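Local structure of Non-structural protein 2 (Infectious bronchitis virus, 7F52) at residues A[39-44]-A[220-225]. The protein is a coronaviral replicase-derived non-structural protein of gammacoronaviruses whose precise role is not settled, though it probably acts in the infected host cell. Residues are numbered along the deposited sequence; the frame is centred on the assembly and turned at random.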
loop_
_atom_site.group_PDB
_atom_site.type_symbol
_atom_site.label_atom_id
_atom_site.label_comp_id
_atom_site.label_asym_id
_atom_site.label_seq_id
_atom_site.Cartn_x
_atom_site.Cartn_y
_atom_site.Cartn_z
ATOM N N PRO A 39 25.184 -21.849 -5.210
ATOM C CA PRO A 39 24.595 -20.545 -4.890
ATOM C C PRO A 39 23.674 -20.019 -5.985
ATOM O O PRO A 39 23.987 -20.116 -7.177
ATOM C CB PRO A 39 25.815 -19.629 -4.730
ATOM C CG PRO A 39 27.014 -20.447 -5.161
ATOM C CD PRO A 39 26.525 -21.705 -5.785
ATOM N N LYS A 40 22.539 -19.474 -5.551
ATOM C CA LYS A 40 21.545 -18.826 -6.402
ATOM C C LYS A 40 21.965 -17.409 -6.756
ATOM O O LYS A 40 21.600 -16.894 -7.814
ATOM C CB LYS A 40 20.206 -18.789 -5.670
ATOM C CG LYS A 40 18.949 -18.617 -6.510
ATOM C CD LYS A 40 18.757 -19.722 -7.541
ATOM C CE LYS A 40 17.325 -19.676 -8.055
ATOM N NZ LYS A 40 16.681 -18.353 -7.757
ATOM N N ASP A 41 22.715 -16.772 -5.855
ATOM C CA ASP A 41 23.064 -15.353 -6.004
ATOM C C ASP A 41 24.221 -14.960 -5.082
ATOM O O ASP A 41 24.594 -15.732 -4.194
ATOM C CB ASP A 41 21.841 -14.469 -5.710
ATOM C CG ASP A 41 21.316 -14.647 -4.289
ATOM O OD1 ASP A 41 22.051 -14.328 -3.320
ATOM O OD2 ASP A 41 20.155 -15.090 -4.140
ATOM N N TYR A 42 24.761 -13.756 -5.266
ATOM C CA TYR A 42 25.878 -13.291 -4.445
ATOM C C TYR A 42 25.645 -13.431 -2.948
ATOM O O TYR A 42 26.563 -13.785 -2.209
ATOM C CB TYR A 42 26.208 -11.824 -4.735
ATOM C CG TYR A 42 27.544 -11.404 -4.146
ATOM C CD1 TYR A 42 27.647 -10.941 -2.844
ATOM C CD2 TYR A 42 28.708 -11.499 -4.891
ATOM C CE1 TYR A 42 28.868 -10.573 -2.309
ATOM C CE2 TYR A 42 29.931 -11.134 -4.363
ATOM C CZ TYR A 42 30.004 -10.672 -3.076
ATOM O OH TYR A 42 31.224 -10.304 -2.561
ATOM N N ALA A 43 24.426 -13.138 -2.499
ATOM C CA ALA A 43 24.165 -13.019 -1.065
ATOM C C ALA A 43 24.236 -14.364 -0.357
ATOM O O ALA A 43 24.810 -14.479 0.721
ATOM C CB ALA A 43 22.811 -12.361 -0.816
ATOM N N ASP A 44 23.644 -15.383 -0.955
ATOM C CA ASP A 44 23.708 -16.708 -0.374
ATOM C C ASP A 44 25.129 -17.280 -0.509
ATOM O O ASP A 44 25.616 -17.967 0.402
ATOM C CB ASP A 44 22.661 -17.591 -1.037
ATOM C CG ASP A 44 22.777 -19.063 -0.665
ATOM O OD1 ASP A 44 23.012 -19.381 0.522
ATOM O OD2 ASP A 44 22.601 -19.906 -1.576
ATOM N N CYS A 220 22.721 -5.869 -2.695
ATOM C CA CYS A 220 22.269 -5.648 -4.054
ATOM C C CYS A 220 22.233 -6.880 -4.897
ATOM O O CYS A 220 22.218 -6.783 -6.101
ATOM C CB CYS A 220 23.277 -4.829 -4.809
ATOM S SG CYS A 220 23.643 -3.264 -4.093
ATOM N N ALA A 221 22.255 -8.055 -4.293
ATOM C CA ALA A 221 22.081 -9.274 -5.056
ATOM C C ALA A 221 20.909 -9.903 -5.742
ATOM O O ALA A 221 21.072 -10.975 -6.311
ATOM C CB ALA A 221 22.548 -10.463 -4.264
ATOM N N ARG A 222 19.742 -9.299 -5.671
ATOM C CA ARG A 222 18.589 -9.932 -6.272
ATOM C C ARG A 222 18.174 -8.483 -6.237
ATOM O O ARG A 222 19.013 -7.631 -6.098
ATOM C CB ARG A 222 17.911 -10.267 -4.965
ATOM C CG ARG A 222 18.478 -11.495 -4.312
ATOM C CD ARG A 222 17.374 -12.374 -3.802
ATOM N NE ARG A 222 17.611 -12.789 -2.433
ATOM C CZ ARG A 222 17.076 -13.875 -1.894
ATOM N NH1 ARG A 222 16.279 -14.649 -2.612
ATOM N NH2 ARG A 222 17.334 -14.186 -0.639
ATOM N N SER A 223 16.893 -8.191 -6.396
ATOM C CA SER A 223 16.516 -6.814 -6.738
ATOM C C SER A 223 16.834 -5.379 -6.294
ATOM O O SER A 223 16.810 -5.049 -5.105
ATOM C CB SER A 223 15.034 -6.825 -6.376
ATOM O OG SER A 223 14.585 -8.159 -6.220
ATOM N N ILE A 224 17.121 -4.527 -7.274
ATOM C CA ILE A 224 17.273 -3.096 -7.038
ATOM C C ILE A 224 15.971 -2.280 -7.085
ATOM O O ILE A 224 15.151 -2.459 -7.986
ATOM C CB ILE A 224 18.334 -2.568 -8.041
ATOM C CG1 ILE A 224 19.670 -3.283 -7.847
ATOM C CG2 ILE A 224 18.505 -1.068 -7.876
ATOM C CD1 ILE A 224 20.436 -2.847 -6.631
ATOM N N THR A 225 15.789 -1.382 -6.121
ATOM C CA THR A 225 14.590 -0.541 -6.059
ATOM C C THR A 225 14.985 0.923 -5.913
ATOM O O THR A 225 15.761 1.283 -5.026
ATOM C CB THR A 225 13.627 -0.908 -4.903
ATOM O OG1 THR A 225 13.596 -2.331 -4.741
ATOM C CG2 THR A 225 12.214 -0.398 -5.180
HETATM O O HOH W 1 23.953 -11.994 -7.234
#
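Tyr42 and Ala221 bring the two backbones closest, 5.6 Å between their CA atoms, where the first turn of helix 42-57 meets the loop leaving helix 206-219; no direct hydrogen bond joins the segments. A water bridges them instead, accepting from Tyr42 N at 2.8 Å and donating to Ala221 O. The Ala221 methyl packs against the opening turn of the helix, its CB 3.9 Å from both Tyr42 CB and Ala43 CB. Asp41 is the N-cap. A chi1 of 61° turns its carboxylate back toward its own backbone, where Asp41 OD1 accepts from Asp44 N at 3.0 Å and, weakly, from Ala43 N. Asp41 OD2 lies 3.8 Å from Arg222 NE, over the guanidinium plane and nearer its edge than its middle; with no N-H aimed at it, this long salt bridge is probably electrostatic alone. The contact lies at the surface, but the buried Tyr42 side chain leads away from the loop (CG anti to the backbone N, chi1 -167°) to touch Leu144 of helix 140-147 and Leu162 of helix 161-174, its OH hydrogen-bonded to Gln147 O. Beyond Arg222, Ile224 rests on helix 161-174 as the chain runs into strand 226-229.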